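Local coordinates for protein succinylglutamate desuccinylase (Chromobacterium violaceum, PDB 1YW4) that probably hydrolyses N-succinylglutamate to succinate and glutamate with a single zinc ion per subunit, the last step of arginine degradation by the AST pathway, at residues G68-I73 with L84-A89; L8-S13 with A29-P34; A151-V156 with L309-A314. All blocks are in the same frame, centred on the assembly; numbering follows the deposited sequence.

Interaction 1: residues G68-I73 with L84-A89; sequences GMLTDI and LLVMFA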
loop_
_atom_site.group_PDB
_atom_site.type_symbol
_atom_site.label_atom_id
_atom_site.label_comp_id
_atom_site.label_asym_id
_atom_site.label_seq_id
_atom_site.Cartn_x
_atom_site.Cartn_y
_atom_site.Cartn_z
ATOM N N GLY A 68 15.319 29.425 21.800
ATOM C CA GLY A 68 15.047 29.402 23.227
ATOM C C GLY A 68 15.855 28.317 23.926
ATOM O O GLY A 68 16.398 28.535 25.012
HETATM N N MSE A 69 15.937 27.149 23.296
HETATM C CA MSE A 69 16.688 26.029 23.837
HETATM C C MSE A 69 18.167 26.387 23.936
HETATM O O MSE A 69 18.799 26.097 24.936
HETATM C CB MSE A 69 16.546 24.786 22.953
HETATM C CG MSE A 69 15.162 24.165 22.912
HETATM SE SE MSE A 69 15.202 22.414 22.065
HETATM C CE MSE A 69 15.660 22.961 20.274
ATOM N N LEU A 70 18.716 27.012 22.897
ATOM C CA LEU A 70 20.129 27.388 22.915
ATOM C C LEU A 70 20.434 28.377 24.037
ATOM O O LEU A 70 21.462 28.275 24.708
ATOM C CB LEU A 70 20.537 27.988 21.569
ATOM C CG LEU A 70 20.435 27.000 20.401
ATOM C CD1 LEU A 70 20.718 27.704 19.070
ATOM C CD2 LEU A 70 21.413 25.852 20.637
ATOM N N THR A 71 19.540 29.337 24.240
ATOM C CA THR A 71 19.745 30.313 25.300
ATOM C C THR A 71 19.724 29.620 26.664
ATOM O O THR A 71 20.524 29.943 27.545
ATOM C CB THR A 71 18.677 31.419 25.263
ATOM O OG1 THR A 71 18.665 32.027 23.964
ATOM C CG2 THR A 71 18.996 32.499 26.295
ATOM N N ASP A 72 18.826 28.653 26.837
ATOM C CA ASP A 72 18.758 27.933 28.109
ATOM C C ASP A 72 20.015 27.112 28.356
ATOM O O ASP A 72 20.489 27.009 29.490
ATOM C CB ASP A 72 17.526 27.027 28.165
ATOM C CG ASP A 72 16.246 27.810 28.407
ATOM O OD1 ASP A 72 16.341 28.969 28.844
ATOM O OD2 ASP A 72 15.150 27.269 28.174
ATOM N N ILE A 73 20.557 26.530 27.293
ATOM C CA ILE A 73 21.771 25.736 27.426
ATOM C C ILE A 73 22.924 26.640 27.849
ATOM O O ILE A 73 23.665 26.326 28.784
ATOM C CB ILE A 73 22.124 25.032 26.097
ATOM C CG1 ILE A 73 21.055 23.987 25.777
ATOM C CG2 ILE A 73 23.509 24.389 26.194
ATOM C CD1 ILE A 73 21.331 23.171 24.542
ATOM N N LEU A 84 25.404 18.401 19.302
ATOM C CA LEU A 84 24.340 19.185 18.693
ATOM C C LEU A 84 24.800 20.209 17.662
ATOM O O LEU A 84 25.676 21.032 17.929
ATOM C CB LEU A 84 23.556 19.911 19.792
ATOM C CG LEU A 84 22.537 20.990 19.399
ATOM C CD1 LEU A 84 21.434 20.357 18.573
ATOM C CD2 LEU A 84 21.950 21.660 20.637
ATOM N N LEU A 85 24.196 20.160 16.485
ATOM C CA LEU A 85 24.489 21.141 15.451
ATOM C C LEU A 85 23.175 21.847 15.107
ATOM O O LEU A 85 22.218 21.208 14.691
ATOM C CB LEU A 85 25.047 20.471 14.202
ATOM C CG LEU A 85 25.272 21.401 13.002
ATOM C CD1 LEU A 85 26.149 22.593 13.384
ATOM C CD2 LEU A 85 25.932 20.604 11.884
ATOM N N VAL A 86 23.129 23.160 15.311
ATOM C CA VAL A 86 21.945 23.944 14.990
ATOM C C VAL A 86 22.222 24.754 13.728
ATOM O O VAL A 86 23.281 25.382 13.596
ATOM C CB VAL A 86 21.570 24.932 16.118
ATOM C CG1 VAL A 86 20.419 25.821 15.667
ATOM C CG2 VAL A 86 21.160 24.162 17.379
HETATM N N MSE A 87 21.268 24.718 12.806
HETATM C CA MSE A 87 21.383 25.459 11.565
HETATM C C MSE A 87 20.198 26.379 11.299
HETATM O O MSE A 87 19.060 25.924 11.201
HETATM C CB MSE A 87 21.493 24.514 10.377
HETATM C CG MSE A 87 22.748 23.710 10.299
HETATM SE SE MSE A 87 22.730 22.614 8.724
HETATM C CE MSE A 87 24.577 22.603 8.273
ATOM N N PHE A 88 20.464 27.678 11.228
ATOM C CA PHE A 88 19.443 28.655 10.870
ATOM C C PHE A 88 19.763 28.670 9.371
ATOM O O PHE A 88 20.650 29.391 8.917
ATOM C CB PHE A 88 19.739 30.004 11.534
ATOM C CG PHE A 88 19.594 29.980 13.036
ATOM C CD1 PHE A 88 20.695 30.185 13.859
ATOM C CD2 PHE A 88 18.363 29.687 13.620
ATOM C CE1 PHE A 88 20.572 30.091 15.246
ATOM C CE2 PHE A 88 18.227 29.590 15.012
ATOM C CZ PHE A 88 19.331 29.792 15.823
ATOM N N ALA A 89 19.039 27.837 8.632
ATOM C CA ALA A 89 19.276 27.596 7.211
ATOM C C ALA A 89 19.320 28.714 6.193
ATOM O O ALA A 89 20.377 28.976 5.608
ATOM C CB ALA A 89 18.340 26.500 6.728
#
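Leu84, the first residue of strand segment 84-89 to meet helix segment 68-73, offers a single methyl, CD2, to two helix side chains. Leu70 CD2 and Ile73 CD1 each lie 4.2 Å from Leu84 CD2, which thus sits at the junction of two successive turns of the helix. Leu85 turns to the other side of the strand, where it packs on Phe135 of helix 120-137. Val86 comes next and meets Leu70 tip to tip. Val86 CG2 is 3.7 Å from Leu70 CD2, while Leu70 CD1 sits in the valine fork, 3.9 Å from both Val86 CG1 and Val86 CG2. Leu70 is brought there by a first torsion that sets CG opposite the carbonyl carbon (chi1 -64°), with both methyls directed at the strand. Met87, a selenomethionine, again faces helix 120-137. At Phe88 the ring bends back toward the helix, and its CZ closes the row at 4.1 Å from Leu70 CD1; Val86 CG1 lies over one face of the same ring, near its rim. The axes of the short segments are 11.4 Å apart and run at 136° to each other. This is the packing of a beta-alpha-beta unit made of strand 48-53, helix 61-75 and strand 83-88, in which the helix covers one side of the catalytic domain's strands. Leu51 of the neighbouring strand and Leu240 of helix 230-241 extend the apolar layer around Leu84. With no hydrogen bond between the two segments and every touching residue buried, the contact between them rests on the packing of branched aliphatic side chains and one aromatic ring.

Interaction 2: residues L8-S13 with A29-P34; sequences LQHALS and ARWLAP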
loop_
_atom_site.group_PDB
_atom_site.type_symbol
_atom_site.label_atom_id
_atom_site.label_comp_id
_atom_site.label_asym_id
_atom_site.label_seq_id
_atom_site.Cartn_x
_atom_site.Cartn_y
_atom_site.Cartn_z
ATOM N N LEU A 8 20.180 33.122 17.590
ATOM C CA LEU A 8 19.540 33.553 16.358
ATOM C C LEU A 8 19.934 34.971 15.959
ATOM O O LEU A 8 20.335 35.218 14.819
ATOM C CB LEU A 8 18.013 33.437 16.501
ATOM C CG LEU A 8 17.094 33.891 15.347
ATOM C CD1 LEU A 8 16.780 35.348 15.516
ATOM C CD2 LEU A 8 17.727 33.609 13.975
ATOM N N GLN A 9 19.837 35.902 16.904
ATOM C CA GLN A 9 20.171 37.294 16.629
ATOM C C GLN A 9 21.647 37.458 16.273
ATOM O O GLN A 9 22.011 38.296 15.446
ATOM C CB GLN A 9 19.827 38.173 17.833
ATOM C CG GLN A 9 19.619 39.614 17.449
ATOM C CD GLN A 9 18.559 39.749 16.368
ATOM O OE1 GLN A 9 17.406 39.349 16.552
ATOM N NE2 GLN A 9 18.951 40.298 15.227
ATOM N N HIS A 10 22.502 36.667 16.910
ATOM C CA HIS A 10 23.924 36.739 16.619
ATOM C C HIS A 10 24.123 36.382 15.151
ATOM O O HIS A 10 24.861 37.053 14.439
ATOM C CB HIS A 10 24.710 35.758 17.487
ATOM C CG HIS A 10 26.171 35.719 17.171
ATOM N ND1 HIS A 10 27.050 36.701 17.579
ATOM C CD2 HIS A 10 26.903 34.835 16.452
ATOM C CE1 HIS A 10 28.259 36.421 17.125
ATOM N NE2 HIS A 10 28.196 35.295 16.437
ATOM N N ALA A 11 23.453 35.312 14.722
ATOM C CA ALA A 11 23.519 34.820 13.347
ATOM C C ALA A 11 22.992 35.851 12.351
ATOM O O ALA A 11 23.567 36.042 11.279
ATOM C CB ALA A 11 22.716 33.524 13.221
ATOM N N LEU A 12 21.892 36.506 12.703
ATOM C CA LEU A 12 21.312 37.518 11.828
ATOM C C LEU A 12 22.149 38.792 11.815
ATOM O O LEU A 12 22.406 39.360 10.754
ATOM C CB LEU A 12 19.890 37.864 12.266
ATOM C CG LEU A 12 18.805 36.824 11.984
ATOM C CD1 LEU A 12 17.478 37.331 12.530
ATOM C CD2 LEU A 12 18.701 36.574 10.481
ATOM N N SER A 13 22.573 39.235 12.994
ATOM C CA SER A 13 23.370 40.454 13.112
ATOM C C SER A 13 24.833 40.214 12.781
ATOM O O SER A 13 25.649 41.134 12.834
ATOM C CB SER A 13 23.248 41.035 14.523
ATOM O OG SER A 13 21.929 41.495 14.759
ATOM N N ALA A 29 30.430 26.315 22.335
ATOM C CA ALA A 29 29.567 26.463 21.176
ATOM C C ALA A 29 30.461 27.062 20.099
ATOM O O ALA A 29 31.032 28.141 20.287
ATOM C CB ALA A 29 28.405 27.388 21.494
ATOM N N ARG A 30 30.598 26.349 18.983
ATOM C CA ARG A 30 31.447 26.798 17.886
ATOM C C ARG A 30 30.652 27.188 16.656
ATOM O O ARG A 30 29.878 26.390 16.131
ATOM C CB ARG A 30 32.454 25.695 17.495
ATOM C CG ARG A 30 33.548 25.446 18.521
ATOM C CD ARG A 30 34.419 24.239 18.172
ATOM N NE ARG A 30 35.112 23.751 19.363
ATOM C CZ ARG A 30 35.442 22.482 19.588
ATOM N NH1 ARG A 30 35.145 21.547 18.695
ATOM N NH2 ARG A 30 36.053 22.145 20.725
ATOM N N TRP A 31 30.822 28.429 16.209
ATOM C CA TRP A 31 30.149 28.876 14.999
ATOM C C TRP A 31 30.994 28.373 13.843
ATOM O O TRP A 31 32.139 28.799 13.667
ATOM C CB TRP A 31 30.042 30.399 14.981
ATOM C CG TRP A 31 29.059 30.871 15.994
ATOM C CD1 TRP A 31 29.310 31.183 17.302
ATOM C CD2 TRP A 31 27.643 30.963 15.825
ATOM N NE1 TRP A 31 28.134 31.457 17.958
ATOM C CE2 TRP A 31 27.094 31.332 17.074
ATOM C CE3 TRP A 31 26.779 30.766 14.739
ATOM C CZ2 TRP A 31 25.717 31.509 17.267
ATOM C CZ3 TRP A 31 25.411 30.940 14.933
ATOM C CH2 TRP A 31 24.898 31.310 16.189
ATOM N N LEU A 32 30.428 27.452 13.072
ATOM C CA LEU A 32 31.122 26.838 11.949
ATOM C C LEU A 32 30.943 27.615 10.658
ATOM O O LEU A 32 31.741 27.480 9.738
ATOM C CB LEU A 32 30.610 25.408 11.756
ATOM C CG LEU A 32 30.683 24.455 12.961
ATOM C CD1 LEU A 32 30.111 23.102 12.561
ATOM C CD2 LEU A 32 32.130 24.300 13.433
ATOM N N ALA A 33 29.888 28.421 10.599
ATOM C CA ALA A 33 29.575 29.237 9.427
ATOM C C ALA A 33 28.432 30.135 9.857
ATOM O O ALA A 33 27.960 30.021 10.982
ATOM C CB ALA A 33 29.134 28.354 8.259
ATOM N N PRO A 34 27.987 31.051 8.980
ATOM C CA PRO A 34 26.882 31.932 9.363
ATOM C C PRO A 34 25.661 31.103 9.735
ATOM O O PRO A 34 25.269 30.195 9.007
ATOM C CB PRO A 34 26.670 32.777 8.112
ATOM C CG PRO A 34 28.069 32.884 7.551
ATOM C CD PRO A 34 28.551 31.458 7.678
#
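His10 and Trp31 make the main contact between helix 7-12 and strand 27-33. The imidazole presents its CD2 atom over one face of the indole, 3.5 Å above the plane and displaced toward the rim, with Trp31 CE2 and Trp31 CZ2 both 3.6 Å from His10 CD2. The two planes are inclined at 47°, and the centroids of the histidine ring and the five-membered ring of the indole are 4.7 Å apart, an oblique aromatic pair. The two side chains point in opposite senses and overlap side by side: His10 extends across the indole with CG opposite its own backbone N (chi1 176°), whereas Trp31 reaches back toward the helix. One residue along, Ala11 CB touches the six-membered ring of the indole, 4.1 Å from Trp31 CZ3.

Farther out, Trp21 of the adjoining strand 20-23 meets both His10 and Trp31 edge-to-face, which makes an aromatic cluster of three rings. Val37 of strand 36-39 packs against Trp31, and the methyl of Ala11 also reaches Phe88 and Leu91. The helix itself is tied down by Leu8 N, which donates to Asp67 OD1. On the strand, Leu32 and Ala33 both face Cys36 and form a classic beta bulge just before Pro34, whose carbonyl accepts a hydrogen bond from Arg124.

The contact thus fastens the N-terminal helix to the antiparallel strands that follow it, away from the zinc site. Across the two segments it relies on ring surface and a methyl group, with no hydrogen bond between them.

Interaction 3: residues A151-V156 with L309-A314; sequences AIRGSV and LFPNPA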
loop_
_atom_site.group_PDB
_atom_site.type_symbol
_atom_site.label_atom_id
_atom_site.label_comp_id
_atom_site.label_asym_id
_atom_site.label_seq_id
_atom_site.Cartn_x
_atom_site.Cartn_y
_atom_site.Cartn_z
ATOM N N ALA A 151 3.687 25.859 8.108
ATOM C CA ALA A 151 3.104 26.136 6.798
ATOM C C ALA A 151 1.893 27.054 6.851
ATOM O O ALA A 151 1.258 27.184 7.885
ATOM C CB ALA A 151 2.711 24.807 6.119
ATOM N N ILE A 152 1.588 27.696 5.722
ATOM C CA ILE A 152 0.443 28.596 5.626
ATOM C C ILE A 152 -0.842 27.778 5.506
ATOM O O ILE A 152 -1.809 28.034 6.216
ATOM C CB ILE A 152 0.545 29.523 4.388
ATOM C CG1 ILE A 152 1.685 30.532 4.558
ATOM C CG2 ILE A 152 -0.780 30.261 4.174
ATOM C CD1 ILE A 152 3.070 29.940 4.412
ATOM N N ARG A 153 -0.853 26.801 4.601
ATOM C CA ARG A 153 -2.033 25.950 4.401
ATOM C C ARG A 153 -2.168 25.000 5.586
ATOM O O ARG A 153 -1.196 24.357 5.985
ATOM C CB ARG A 153 -1.905 25.147 3.100
ATOM C CG ARG A 153 -3.095 24.222 2.790
ATOM C CD ARG A 153 -2.841 23.364 1.553
ATOM N NE ARG A 153 -2.565 24.170 0.363
ATOM C CZ ARG A 153 -3.468 24.916 -0.262
ATOM N NH1 ARG A 153 -4.718 24.961 0.187
ATOM N NH2 ARG A 153 -3.123 25.613 -1.336
ATOM N N GLY A 154 -3.374 24.924 6.144
ATOM C CA GLY A 154 -3.628 24.053 7.278
ATOM C C GLY A 154 -3.686 22.588 6.891
ATOM O O GLY A 154 -3.582 22.236 5.714
ATOM N N SER A 155 -3.869 21.724 7.879
ATOM C CA SER A 155 -3.911 20.298 7.614
ATOM C C SER A 155 -4.837 19.527 8.554
ATOM O O SER A 155 -5.034 19.923 9.699
ATOM C CB SER A 155 -2.491 19.737 7.710
ATOM O OG SER A 155 -2.487 18.327 7.711
ATOM N N VAL A 156 -5.408 18.428 8.067
ATOM C CA VAL A 156 -6.285 17.602 8.895
ATOM C C VAL A 156 -5.457 17.069 10.058
ATOM O O VAL A 156 -5.961 16.887 11.168
ATOM C CB VAL A 156 -6.855 16.409 8.111
ATOM C CG1 VAL A 156 -7.545 15.435 9.075
ATOM C CG2 VAL A 156 -7.837 16.907 7.063
ATOM N N LEU A 309 -2.934 16.197 -0.951
ATOM C CA LEU A 309 -1.803 16.757 -0.227
ATOM C C LEU A 309 -1.079 17.779 -1.096
ATOM O O LEU A 309 -0.856 17.546 -2.281
ATOM C CB LEU A 309 -0.851 15.635 0.191
ATOM C CG LEU A 309 0.358 16.031 1.040
ATOM C CD1 LEU A 309 -0.110 16.702 2.330
ATOM C CD2 LEU A 309 1.184 14.789 1.365
ATOM N N PHE A 310 -0.741 18.918 -0.499
ATOM C CA PHE A 310 -0.037 19.997 -1.190
ATOM C C PHE A 310 -0.683 20.443 -2.505
ATOM O O PHE A 310 -0.017 20.539 -3.532
ATOM C CB PHE A 310 1.413 19.579 -1.443
ATOM C CG PHE A 310 2.150 19.196 -0.196
ATOM C CD1 PHE A 310 3.062 18.147 -0.207
ATOM C CD2 PHE A 310 1.927 19.880 0.995
ATOM C CE1 PHE A 310 3.739 17.777 0.954
ATOM C CE2 PHE A 310 2.596 19.523 2.159
ATOM C CZ PHE A 310 3.505 18.466 2.141
ATOM N N PRO A 311 -1.993 20.732 -2.489
ATOM C CA PRO A 311 -2.675 21.169 -3.712
ATOM C C PRO A 311 -2.175 22.537 -4.194
ATOM O O PRO A 311 -1.993 23.452 -3.392
ATOM C CB PRO A 311 -4.137 21.213 -3.287
ATOM C CG PRO A 311 -4.036 21.652 -1.857
ATOM C CD PRO A 311 -2.910 20.772 -1.336
ATOM N N ASN A 312 -1.959 22.673 -5.498
ATOM C CA ASN A 312 -1.488 23.935 -6.063
ATOM C C ASN A 312 -1.929 24.043 -7.520
ATOM O O ASN A 312 -1.137 23.821 -8.438
ATOM C CB ASN A 312 0.041 24.026 -5.988
ATOM C CG ASN A 312 0.558 25.440 -6.222
ATOM O OD1 ASN A 312 0.026 26.180 -7.050
ATOM N ND2 ASN A 312 1.607 25.815 -5.496
ATOM N N PRO A 313 -3.204 24.387 -7.748
ATOM C CA PRO A 313 -3.769 24.526 -9.093
ATOM C C PRO A 313 -3.289 25.766 -9.855
ATOM O O PRO A 313 -3.632 25.955 -11.022
ATOM C CB PRO A 313 -5.267 24.561 -8.825
ATOM C CG PRO A 313 -5.334 25.301 -7.532
ATOM C CD PRO A 313 -4.229 24.655 -6.722
ATOM N N ALA A 314 -2.493 26.600 -9.192
ATOM C CA ALA A 314 -1.981 27.822 -9.802
ATOM C C ALA A 314 -0.885 27.559 -10.830
ATOM O O ALA A 314 -0.768 28.282 -11.818
ATOM C CB ALA A 314 -1.459 28.760 -8.721
#
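The guanidinium group of Arg153 carries Pro311 on one face: Pro311 CG stands 3.6 Å above its plane, over the centre. Arg153 NH1 donates hydrogen bonds to the carbonyl oxygens of Val279 and Asp277, two bonds that hold the group by one end and limit its rotation. The other flat group nearby, the Phe310 ring, has Leu309 CG over one face near the rim and also packs on Ile323 of strand 320-328. This is a meeting of two loops from different domains. Segment 151-156 leaves strand 143-151 of the catalytic domain, of the zinc-peptidase type found in the AspA/AstE family, and segment 309-314 follows strand 307-309 of the barrel-sandwich hybrid domain.

The arginine passes at a slant over the proline ring: it starts out extended, with CG opposite the backbone N, then bends at chi3 (-58°), which lays its planar end across the ring. The aliphatic part joins in, Arg153 CD lying 3.9 Å from Pro311 CD, and Arg153 NE approaches the ring at 3.7 Å from Pro311 CG. A cationic group is therefore packed on hydrocarbon while its NH1 end is met by main-chain oxygens.

Asn281 links the two loops from outside. Its backbone bonds to Gly154 and Val156, its OD1 accepts from Phe310 N, and the ring of Pro311 packs on it. The Arg153 side chain is about 8 Å from that of Glu214, the predicted active-site residue, and about 11 Å from the zinc ion, so the domain contact lies close to the catalytic centre without taking part in the metal site. On the proline side of the junction, Pro311 O lies 3.2 Å from Arg153 NH2.

In the fold
The three contacts follow one another along the chain in the order interaction 2, interaction 1, interaction 3, each closing before the next opens. The first two are neighbours, with centres 10 Å apart, and both reach the same set of strands; Phe88 joins them directly, its CE1 atom lying 3.8 Å from Leu8 CA. The N-terminal helix thus packs on the core of the catalytic domain, and the strands after it join that core through strand 36-39, next to strand 83-88. Interaction 3 lies on the opposite side of the chain's centre, with its own centre 29 Å from that of interaction 1 and 32 Å from that of interaction 2. There the catalytic domain meets the hybrid domain, nearer the zinc ion.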